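Local coordinates for protein glycosyl hydrolase family 88 (Pedobacter heparinus, PDB 3WIW) that hydrolyses unsaturated glucuronyl saccharides with specificity for heparin, as an alpha6/alpha6-barrel enzyme of glycosyl hydrolase family 88, at residues Q248-T256 / F267-I278; P282-W292 / R299-A309. All coordinates share one frame; numbering follows the deposited sequence. Where two conformers were deposited one is given.

Interaction 1: Q248-T256 / F267-I278; sequences QAWGLYGYT and FIEHAEHIAAFI
The phenol ring of Tyr-255 takes the edge of His-270 on one face: CD2 of the imidazole stands 3.7 Å from Tyr-255 CD2, with the planes 80° apart, a T-shaped pair. At the rim of the same phenol, near its plane, comes Phe-267, whose CD1 lies 3.6 Å from Tyr-255 CD1; those two rings meet obliquely, completing an aromatic cluster. Tyr-255 reaches it with CG beside its backbone N (chi1 -71°), a torsion that lays the ring across the facing helix as a knob among Phe-267, His-270, Ala-271 and Ile-274, and its hydroxyl goes on to bond Ala-202 O. Ile-274 approaches the ring obliquely, with CD1 3.9 Å from Tyr-255 CD2, and sets its CG2 branch against Leu-252 CB; Ile-274 CD1 also rests on the carbonyl of Gly-251. Leu-252 is another knob, with CG swung anti to the backbone N; its CD1 enters the hole of Ala-271, Ala-275, Ile-274 and Ile-278, 3.4 Å from Ala-271 O. At the far end Ile-278 CD1 meets Gln-248 CB at 4.0 Å, and Gln-248 OE1, bonded to Ser-216 N, passes obliquely by the Phe-277 ring. Reducing Tyr-255 to an alanine would probably open a gap between Phe-267 and His-270 and leave Ala-202 O without its hydroxyl partner.

The two segments run antiparallel, 153° between their directions, with axes 8.2 Å apart at closest approach, an almost wholly apolar knobs-into-holes hairpin of the alpha6/alpha6 barrel. Helix 192-208 adjoins the aromatic end, giving Thr-205 and Met-206 to Tyr-255, while helix 306-322 packs on Ala-249 and Trp-250, the latter a probable substrate-binding residue.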
loop_
_atom_site.group_PDB
_atom_site.type_symbol
_atom_site.label_atom_id
_atom_site.label_comp_id
_atom_site.label_asym_id
_atom_site.label_seq_id
_atom_site.Cartn_x
_atom_site.Cartn_y
_atom_site.Cartn_z
ATOM N N GLN A 248 -7.171 -8.272 -1.189
ATOM C CA GLN A 248 -7.008 -8.717 -2.573
ATOM C C GLN A 248 -6.039 -7.772 -3.293
ATOM O O GLN A 248 -5.181 -8.236 -4.065
ATOM C CB GLN A 248 -8.342 -8.751 -3.329
ATOM C CG GLN A 248 -9.486 -9.502 -2.636
ATOM C CD GLN A 248 -9.056 -10.866 -2.080
ATOM O OE1 GLN A 248 -8.750 -11.806 -2.824
ATOM N NE2 GLN A 248 -9.057 -10.982 -0.758
ATOM N N ALA A 249 -6.176 -6.469 -3.024
ATOM C CA ALA A 249 -5.315 -5.444 -3.609
ATOM C C ALA A 249 -3.856 -5.639 -3.174
ATOM O O ALA A 249 -2.957 -5.582 -4.018
ATOM C CB ALA A 249 -5.783 -4.064 -3.206
ATOM N N TRP A 250 -3.608 -5.885 -1.887
ATOM C CA TRP A 250 -2.223 -6.106 -1.431
ATOM C C TRP A 250 -1.620 -7.314 -2.145
ATOM O O TRP A 250 -0.437 -7.313 -2.468
ATOM C CB TRP A 250 -2.187 -6.397 0.052
ATOM C CG TRP A 250 -2.566 -5.327 1.036
ATOM C CD1 TRP A 250 -3.191 -5.572 2.242
ATOM C CD2 TRP A 250 -2.255 -3.913 1.030
ATOM N NE1 TRP A 250 -3.338 -4.408 2.945
ATOM C CE2 TRP A 250 -2.753 -3.377 2.244
ATOM C CE3 TRP A 250 -1.641 -3.038 0.110
ATOM C CZ2 TRP A 250 -2.613 -2.018 2.598
ATOM C CZ3 TRP A 250 -1.513 -1.670 0.457
ATOM C CH2 TRP A 250 -2.010 -1.181 1.694
ATOM N N GLY A 251 -2.411 -8.368 -2.385
ATOM C CA GLY A 251 -1.939 -9.529 -3.127
ATOM C C GLY A 251 -1.553 -9.174 -4.552
ATOM O O GLY A 251 -0.452 -9.517 -5.004
ATOM N N LEU A 252 -2.451 -8.493 -5.263
ATOM C CA LEU A 252 -2.160 -8.084 -6.635
ATOM C C LEU A 252 -0.864 -7.261 -6.690
ATOM O O LEU A 252 0.037 -7.521 -7.501
ATOM C CB LEU A 252 -3.318 -7.262 -7.193
ATOM C CG LEU A 252 -3.089 -6.707 -8.594
ATOM C CD1 LEU A 252 -2.881 -7.821 -9.634
ATOM C CD2 LEU A 252 -4.251 -5.783 -8.994
ATOM N N TYR A 253 -0.798 -6.243 -5.840
ATOM C CA TYR A 253 0.359 -5.371 -5.805
ATOM C C TYR A 253 1.616 -6.164 -5.418
ATOM O O TYR A 253 2.674 -5.982 -6.023
ATOM C CB TYR A 253 0.091 -4.256 -4.818
ATOM C CG TYR A 253 1.016 -3.068 -4.857
ATOM C CD1 TYR A 253 2.358 -3.182 -4.475
ATOM C CD2 TYR A 253 0.544 -1.808 -5.230
ATOM C CE1 TYR A 253 3.199 -2.074 -4.442
ATOM C CE2 TYR A 253 1.378 -0.696 -5.214
ATOM C CZ TYR A 253 2.702 -0.836 -4.804
ATOM O OH TYR A 253 3.521 0.268 -4.743
ATOM N N GLY A 254 1.497 -7.013 -4.394
ATOM C CA GLY A 254 2.619 -7.784 -3.873
ATOM C C GLY A 254 3.289 -8.593 -4.982
ATOM O O GLY A 254 4.527 -8.663 -5.029
ATOM N N TYR A 255 2.500 -9.204 -5.869
ATOM C CA TYR A 255 3.074 -10.056 -6.927
ATOM C C TYR A 255 3.553 -9.245 -8.120
ATOM O O TYR A 255 4.546 -9.620 -8.737
ATOM C CB TYR A 255 2.148 -11.248 -7.298
ATOM C CG TYR A 255 2.189 -12.198 -6.137
ATOM C CD1 TYR A 255 3.307 -13.003 -5.946
ATOM C CD2 TYR A 255 1.206 -12.184 -5.149
ATOM C CE1 TYR A 255 3.424 -13.825 -4.845
ATOM C CE2 TYR A 255 1.317 -12.994 -4.035
ATOM C CZ TYR A 255 2.439 -13.801 -3.882
ATOM O OH TYR A 255 2.538 -14.577 -2.759
ATOM N N THR A 256 2.885 -8.128 -8.414
ATOM C CA THR A 256 3.355 -7.216 -9.448
ATOM C C THR A 256 4.733 -6.657 -9.061
ATOM O O THR A 256 5.683 -6.686 -9.857
ATOM C CB THR A 256 2.320 -6.105 -9.676
ATOM O OG1 THR A 256 1.083 -6.705 -10.094
ATOM C CG2 THR A 256 2.816 -5.153 -10.731
ATOM N N PHE A 267 5.724 -15.052 -10.443
ATOM C CA PHE A 267 5.045 -13.942 -9.799
ATOM C C PHE A 267 4.150 -13.158 -10.762
ATOM O O PHE A 267 3.055 -12.747 -10.393
ATOM C CB PHE A 267 6.061 -13.012 -9.143
ATOM C CG PHE A 267 6.840 -13.639 -8.018
ATOM C CD1 PHE A 267 6.284 -14.617 -7.193
ATOM C CD2 PHE A 267 8.146 -13.224 -7.771
ATOM C CE1 PHE A 267 7.035 -15.155 -6.132
ATOM C CE2 PHE A 267 8.892 -13.773 -6.738
ATOM C CZ PHE A 267 8.336 -14.728 -5.913
ATOM N N ILE A 268 4.606 -12.925 -11.992
ATOM C CA ILE A 268 3.766 -12.201 -12.949
ATOM C C ILE A 268 2.559 -13.054 -13.363
ATOM O O ILE A 268 1.443 -12.544 -13.524
ATOM C CB ILE A 268 4.557 -11.652 -14.175
ATOM C CG1 ILE A 268 3.731 -10.609 -14.935
ATOM C CG2 ILE A 268 4.980 -12.759 -15.118
ATOM C CD1 ILE A 268 4.503 -9.976 -16.092
ATOM N N GLU A 269 2.773 -14.357 -13.518
ATOM C CA GLU A 269 1.659 -15.250 -13.822
ATOM C C GLU A 269 0.633 -15.176 -12.701
ATOM O O GLU A 269 -0.568 -15.068 -12.946
ATOM C CB GLU A 269 2.145 -16.688 -13.994
ATOM C CG GLU A 269 3.059 -16.896 -15.199
ATOM C CD GLU A 269 3.876 -18.187 -15.128
ATOM O OE1 GLU A 269 3.815 -18.893 -14.094
ATOM O OE2 GLU A 269 4.581 -18.494 -16.111
ATOM N N HIS A 270 1.102 -15.208 -11.460
ATOM C CA HIS A 270 0.185 -15.140 -10.324
ATOM C C HIS A 270 -0.535 -13.791 -10.289
ATOM O O HIS A 270 -1.758 -13.733 -10.080
ATOM C CB HIS A 270 0.918 -15.427 -9.028
ATOM C CG HIS A 270 0.019 -15.801 -7.897
ATOM N ND1 HIS A 270 -0.768 -16.937 -7.914
ATOM C CD2 HIS A 270 -0.210 -15.197 -6.710
ATOM C CE1 HIS A 270 -1.439 -17.015 -6.780
ATOM N NE2 HIS A 270 -1.133 -15.961 -6.040
ATOM N N ALA A 271 0.195 -12.714 -10.552
ATOM C CA ALA A 271 -0.406 -11.391 -10.627
ATOM C C ALA A 271 -1.535 -11.319 -11.662
ATOM O O ALA A 271 -2.591 -10.720 -11.399
ATOM C CB ALA A 271 0.635 -10.316 -10.885
ATOM N N GLU A 272 -1.327 -11.930 -12.825
ATOM C CA GLU A 272 -2.365 -11.902 -13.842
ATOM C C GLU A 272 -3.594 -12.701 -13.422
ATOM O O GLU A 272 -4.715 -12.294 -13.728
ATOM C CB GLU A 272 -1.835 -12.365 -15.206
ATOM C CG GLU A 272 -0.841 -11.384 -15.811
ATOM C CD GLU A 272 -0.740 -11.534 -17.316
ATOM O OE1 GLU A 272 0.227 -12.184 -17.766
ATOM O OE2 GLU A 272 -1.638 -11.018 -18.042
ATOM N N HIS A 273 -3.390 -13.822 -12.731
ATOM C CA HIS A 273 -4.535 -14.598 -12.219
ATOM C C HIS A 273 -5.327 -13.791 -11.190
ATOM O O HIS A 273 -6.565 -13.750 -11.235
ATOM C CB HIS A 273 -4.105 -15.938 -11.603
ATOM C CG HIS A 273 -3.587 -16.933 -12.595
ATOM N ND1 HIS A 273 -4.287 -17.289 -13.728
ATOM C CD2 HIS A 273 -2.450 -17.674 -12.609
ATOM C CE1 HIS A 273 -3.598 -18.189 -14.405
ATOM N NE2 HIS A 273 -2.478 -18.437 -13.747
ATOM N N ILE A 274 -4.623 -13.128 -10.281
ATOM C CA ILE A 274 -5.274 -12.262 -9.311
ATOM C C ILE A 274 -6.023 -11.125 -10.018
ATOM O O ILE A 274 -7.187 -10.851 -9.709
ATOM C CB ILE A 274 -4.262 -11.692 -8.297
ATOM C CG1 ILE A 274 -3.662 -12.811 -7.436
ATOM C CG2 ILE A 274 -4.952 -10.642 -7.399
ATOM C CD1 ILE A 274 -2.445 -12.329 -6.633
ATOM N N ALA A 275 -5.384 -10.521 -11.016
ATOM C CA ALA A 275 -5.981 -9.389 -11.714
ATOM C C ALA A 275 -7.299 -9.802 -12.358
ATOM O O ALA A 275 -8.282 -9.060 -12.320
ATOM C CB ALA A 275 -5.028 -8.842 -12.767
ATOM N N ALA A 276 -7.336 -10.981 -12.966
ATOM C CA ALA A 276 -8.570 -11.480 -13.568
ATOM C C ALA A 276 -9.666 -11.734 -12.533
ATOM O O ALA A 276 -10.823 -11.377 -12.760
ATOM C CB ALA A 276 -8.289 -12.740 -14.397
ATOM N N PHE A 277 -9.312 -12.341 -11.403
ATOM C CA PHE A 277 -10.263 -12.545 -10.320
ATOM C C PHE A 277 -10.898 -11.215 -9.886
ATOM O O PHE A 277 -12.121 -11.124 -9.726
ATOM C CB PHE A 277 -9.594 -13.244 -9.127
ATOM C CG PHE A 277 -10.455 -13.259 -7.885
ATOM C CD1 PHE A 277 -11.560 -14.117 -7.782
ATOM C CD2 PHE A 277 -10.194 -12.379 -6.837
ATOM C CE1 PHE A 277 -12.370 -14.091 -6.642
ATOM C CE2 PHE A 277 -11.010 -12.361 -5.697
ATOM C CZ PHE A 277 -12.095 -13.214 -5.610
ATOM N N ILE A 278 -10.077 -10.175 -9.747
ATOM C CA ILE A 278 -10.540 -8.853 -9.331
ATOM C C ILE A 278 -11.355 -8.160 -10.435
ATOM O O ILE A 278 -12.499 -7.733 -10.210
ATOM C CB ILE A 278 -9.349 -7.971 -8.893
ATOM C CG1 ILE A 278 -8.761 -8.502 -7.576
ATOM C CG2 ILE A 278 -9.793 -6.528 -8.743
ATOM C CD1 ILE A 278 -7.441 -7.848 -7.160
#

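Interaction 2: P282-W292 / R299-A309; sequences PAMPADKIPLW and RDRSPRDASAA
Arg-304 and Asp-287 approach from opposite directions, and Arg-304 NH2 meets Asp-287 OD1 on its syn lone pair at 2.7 Å. This salt-bridge bond lies in the guanidinium plane although the carboxylate is turned 64° from it. Pro-285 slides past the arginine the other way and covers one guanidinium face with CB, 3.5 Å from Arg-304 NH2; a bend at chi2 (-56°) carries the group there. Asp-287 OD1 is gripped twice, since Ile-289 N also donates to it in an Asx turn, and a water joins Arg-304 NH1 to Asp-287 N. Leu-291 crosses Arg-299 at about a right angle, Leu-291 CD1 3.9 Å from Arg-299 CG, while its CD2 lies against Arg-304 CD. The extended Arg-299 lays one guanidinium face over Ala-283 CB.

Backbones bridge once, at Leu-291 and Arg-304, with Asp-305 N bonded to Pro-290 O (2.9 Å) and Trp-292 N to Pro-303 O (3.0 Å). Asp-305 then N-caps helix 306-322 through a weak bond from Ser-307 N, and its OD2 salt-bridges Arg-246, predicted to bind substrate. Ile-289 presses CD1 on Ala-309 and also touches helix 327-340, whereas Trp-292 and Pro-303 rest against strand 360-361.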
loop_
_atom_site.group_PDB
_atom_site.type_symbol
_atom_site.label_atom_id
_atom_site.label_comp_id
_atom_site.label_asym_id
_atom_site.label_seq_id
_atom_site.Cartn_x
_atom_site.Cartn_y
_atom_site.Cartn_z
ATOM N N PRO A 282 -17.948 -10.677 -10.148
ATOM C CA PRO A 282 -19.362 -10.300 -10.260
ATOM C C PRO A 282 -19.700 -9.115 -9.338
ATOM O O PRO A 282 -20.602 -8.332 -9.625
ATOM C CB PRO A 282 -20.092 -11.583 -9.820
ATOM C CG PRO A 282 -19.127 -12.686 -10.176
ATOM C CD PRO A 282 -17.783 -12.115 -9.856
ATOM N N ALA A 283 -18.970 -8.977 -8.241
ATOM C CA ALA A 283 -19.240 -7.897 -7.292
ATOM C C ALA A 283 -18.390 -6.648 -7.511
ATOM O O ALA A 283 -18.435 -5.727 -6.698
ATOM C CB ALA A 283 -19.099 -8.397 -5.860
ATOM N N MET A 284 -17.591 -6.618 -8.578
ATOM C CA MET A 284 -16.841 -5.404 -8.903
ATOM C C MET A 284 -17.855 -4.363 -9.396
ATOM O O MET A 284 -18.579 -4.607 -10.382
ATOM C CB MET A 284 -15.811 -5.686 -9.984
ATOM C CG MET A 284 -15.120 -4.423 -10.470
ATOM S SD MET A 284 -14.162 -3.516 -9.228
ATOM C CE MET A 284 -12.813 -4.622 -8.983
ATOM N N PRO A 285 -17.962 -3.212 -8.702
ATOM C CA PRO A 285 -18.998 -2.254 -9.125
ATOM C C PRO A 285 -18.704 -1.612 -10.473
ATOM O O PRO A 285 -17.549 -1.608 -10.925
ATOM C CB PRO A 285 -18.960 -1.185 -8.015
ATOM C CG PRO A 285 -18.374 -1.911 -6.816
ATOM C CD PRO A 285 -17.324 -2.805 -7.438
ATOM N N ALA A 286 -19.739 -1.043 -11.087
ATOM C CA ALA A 286 -19.577 -0.376 -12.371
ATOM C C ALA A 286 -18.478 0.694 -12.379
ATOM O O ALA A 286 -17.790 0.858 -13.386
ATOM C CB ALA A 286 -20.883 0.225 -12.828
ATOM N N ASP A 287 -18.331 1.433 -11.281
ATOM C CA ASP A 287 -17.350 2.522 -11.244
ATOM C C ASP A 287 -15.966 2.046 -10.790
ATOM O O ASP A 287 -15.059 2.858 -10.655
ATOM C CB ASP A 287 -17.828 3.692 -10.375
ATOM C CG ASP A 287 -17.977 3.341 -8.908
ATOM O OD1 ASP A 287 -17.493 2.282 -8.464
ATOM O OD2 ASP A 287 -18.563 4.168 -8.185
ATOM N N LYS A 288 -15.821 0.744 -10.535
ATOM C CA LYS A 288 -14.537 0.090 -10.251
ATOM C C LYS A 288 -13.908 0.440 -8.906
ATOM O O LYS A 288 -12.736 0.154 -8.695
ATOM C CB LYS A 288 -13.552 0.287 -11.414
ATOM C CG LYS A 288 -14.103 -0.321 -12.697
ATOM C CD LYS A 288 -13.209 -0.107 -13.891
ATOM C CE LYS A 288 -13.752 -0.849 -15.080
ATOM N NZ LYS A 288 -15.079 -0.277 -15.442
ATOM N N ILE A 289 -14.690 0.997 -7.977
ATOM C CA ILE A 289 -14.215 1.166 -6.614
ATOM C C ILE A 289 -14.773 0.007 -5.788
ATOM O O ILE A 289 -15.986 -0.097 -5.625
ATOM C CB ILE A 289 -14.644 2.501 -5.999
ATOM C CG1 ILE A 289 -14.381 3.661 -6.959
ATOM C CG2 ILE A 289 -13.951 2.678 -4.636
ATOM C CD1 ILE A 289 -12.922 3.747 -7.457
ATOM N N PRO A 290 -13.909 -0.910 -5.345
ATOM C CA PRO A 290 -14.472 -2.134 -4.746
ATOM C C PRO A 290 -15.334 -1.916 -3.509
ATOM O O PRO A 290 -15.138 -0.966 -2.751
ATOM C CB PRO A 290 -13.219 -2.942 -4.343
ATOM C CG PRO A 290 -12.148 -2.444 -5.282
ATOM C CD PRO A 290 -12.436 -0.971 -5.445
ATOM N N LEU A 291 -16.306 -2.804 -3.312
ATOM C CA LEU A 291 -16.917 -2.955 -1.993
ATOM C C LEU A 291 -15.830 -3.298 -0.980
ATOM O O LEU A 291 -14.806 -3.873 -1.328
ATOM C CB LEU A 291 -17.919 -4.091 -2.049
ATOM C CG LEU A 291 -18.919 -4.049 -3.214
ATOM C CD1 LEU A 291 -19.857 -5.278 -3.131
ATOM C CD2 LEU A 291 -19.671 -2.713 -3.264
ATOM N N TRP A 292 -16.053 -3.000 0.293
ATOM C CA TRP A 292 -14.980 -3.220 1.252
ATOM C C TRP A 292 -14.592 -4.709 1.350
ATOM O O TRP A 292 -13.446 -5.049 1.660
ATOM C CB TRP A 292 -15.369 -2.644 2.621
ATOM C CG TRP A 292 -16.445 -3.439 3.278
ATOM C CD1 TRP A 292 -17.802 -3.340 3.051
ATOM C CD2 TRP A 292 -16.278 -4.486 4.232
ATOM N NE1 TRP A 292 -18.472 -4.295 3.802
ATOM C CE2 TRP A 292 -17.552 -5.005 4.539
ATOM C CE3 TRP A 292 -15.153 -5.052 4.851
ATOM C CZ2 TRP A 292 -17.733 -6.047 5.471
ATOM C CZ3 TRP A 292 -15.333 -6.089 5.775
ATOM C CH2 TRP A 292 -16.612 -6.577 6.061
ATOM N N ARG A 299 -24.726 -5.530 -2.287
ATOM C CA ARG A 299 -23.780 -4.883 -3.199
ATOM C C ARG A 299 -24.115 -3.432 -3.493
ATOM O O ARG A 299 -23.223 -2.608 -3.660
ATOM C CB ARG A 299 -23.701 -5.659 -4.504
ATOM C CG ARG A 299 -23.116 -7.032 -4.315
ATOM C CD ARG A 299 -23.108 -7.779 -5.606
ATOM N NE ARG A 299 -22.440 -9.063 -5.464
ATOM C CZ ARG A 299 -22.478 -10.035 -6.366
ATOM N NH1 ARG A 299 -21.813 -11.160 -6.126
ATOM N NH2 ARG A 299 -23.144 -9.874 -7.509
ATOM N N ASP A 300 -25.400 -3.114 -3.556
ATOM C CA ASP A 300 -25.798 -1.750 -3.877
ATOM C C ASP A 300 -25.468 -0.734 -2.799
ATOM O O ASP A 300 -25.154 0.419 -3.112
ATOM C CB ASP A 300 -27.300 -1.665 -4.155
ATOM C CG ASP A 300 -27.696 -2.260 -5.491
ATOM O OD1 ASP A 300 -26.843 -2.335 -6.400
ATOM O OD2 ASP A 300 -28.884 -2.623 -5.638
ATOM N N ARG A 301 -25.535 -1.146 -1.532
ATOM C CA ARG A 301 -25.380 -0.209 -0.421
ATOM C C ARG A 301 -24.139 -0.431 0.441
ATOM O O ARG A 301 -23.887 0.326 1.379
ATOM C CB ARG A 301 -26.616 -0.227 0.466
ATOM C CG ARG A 301 -27.843 0.405 -0.206
ATOM C CD ARG A 301 -29.032 0.513 0.744
ATOM N NE ARG A 301 -28.700 1.257 1.965
ATOM C CZ ARG A 301 -29.461 1.258 3.055
ATOM N NH1 ARG A 301 -29.113 1.964 4.122
ATOM N NH2 ARG A 301 -30.584 0.555 3.071
ATOM N N SER A 302 -23.355 -1.457 0.142
ATOM C CA SER A 302 -22.158 -1.740 0.925
ATOM C C SER A 302 -21.147 -0.587 0.800
ATOM O O SER A 302 -20.921 -0.074 -0.305
ATOM C CB SER A 302 -21.555 -3.032 0.403
ATOM O OG SER A 302 -20.305 -3.254 0.997
ATOM N N PRO A 303 -20.515 -0.176 1.923
ATOM C CA PRO A 303 -19.454 0.843 1.822
ATOM C C PRO A 303 -18.345 0.438 0.855
ATOM O O PRO A 303 -17.894 -0.724 0.843
ATOM C CB PRO A 303 -18.906 0.916 3.247
ATOM C CG PRO A 303 -20.066 0.503 4.092
ATOM C CD PRO A 303 -20.781 -0.563 3.313
ATOM N N ARG A 304 -17.908 1.398 0.039
ATOM C CA ARG A 304 -16.755 1.205 -0.860
ATOM C C ARG A 304 -15.445 1.451 -0.128
ATOM O O ARG A 304 -15.417 2.102 0.924
ATOM C CB ARG A 304 -16.829 2.195 -2.028
ATOM C CG ARG A 304 -18.164 2.161 -2.745
ATOM C CD ARG A 304 -18.518 0.748 -3.250
ATOM N NE ARG A 304 -19.635 0.846 -4.179
ATOM C CZ ARG A 304 -19.528 1.249 -5.451
ATOM N NH1 ARG A 304 -20.622 1.421 -6.205
ATOM N NH2 ARG A 304 -18.335 1.525 -5.965
ATOM N N ASP A 305 -14.356 0.954 -0.689
ATOM C CA ASP A 305 -13.059 1.198 -0.073
ATOM C C ASP A 305 -12.113 1.784 -1.112
ATOM O O ASP A 305 -11.462 1.044 -1.905
ATOM C CB ASP A 305 -12.496 -0.104 0.518
ATOM C CG ASP A 305 -11.160 0.098 1.206
ATOM O OD1 ASP A 305 -10.835 1.270 1.562
ATOM O OD2 ASP A 305 -10.427 -0.904 1.406
ATOM N N ALA A 306 -12.011 3.113 -1.093
ATOM C CA ALA A 306 -11.149 3.810 -2.038
ATOM C C ALA A 306 -9.693 3.346 -1.926
ATOM O O ALA A 306 -8.997 3.301 -2.936
ATOM C CB ALA A 306 -11.231 5.313 -1.852
ATOM N N SER A 307 -9.212 3.005 -0.723
ATOM C CA SER A 307 -7.812 2.608 -0.561
ATOM C C SER A 307 -7.525 1.359 -1.391
ATOM O O SER A 307 -6.488 1.274 -2.059
ATOM C CB SER A 307 -7.469 2.405 0.918
ATOM O OG SER A 307 -8.070 1.247 1.466
ATOM N N ALA A 308 -8.445 0.393 -1.382
ATOM C CA ALA A 308 -8.283 -0.805 -2.208
ATOM C C ALA A 308 -8.219 -0.425 -3.689
ATOM O O ALA A 308 -7.413 -0.990 -4.446
ATOM C CB ALA A 308 -9.405 -1.805 -1.947
ATOM N N ALA A 309 -9.114 0.473 -4.128
ATOM C CA ALA A 309 -9.111 0.930 -5.525
ATOM C C ALA A 309 -7.763 1.543 -5.883
ATOM O O ALA A 309 -7.249 1.278 -6.969
ATOM C CB ALA A 309 -10.203 1.937 -5.774
HETATM O O HOH W 1 -20.844 1.799 -9.269
HETATM O O HOH W 2 -11.189 -3.382 1.953
HETATM O O HOH W 3 -21.399 -4.366 3.429
#

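Overall arrangement
Following the chain, helix 245-262 is entered first, and interaction 1 closes the short turn that brings helix 265-279 back along it. Interaction 2 comes next in series, neither nesting in nor crossing the first: it folds the long connection after helix 265-279 on itself and delivers it to the start of helix 306-322. Their centres are 18 Å apart, yet the two touch, with Met-284 CE packing 3.4 Å from Ile-278 O. Three successive helices are thus joined: 245-262 with 265-279 in interaction 1, and 306-322 both by the loop leading into it and by direct packing of Ala-308 O on Ala-249 CB, near Trp-250 and Arg-246, both predicted to bind substrate.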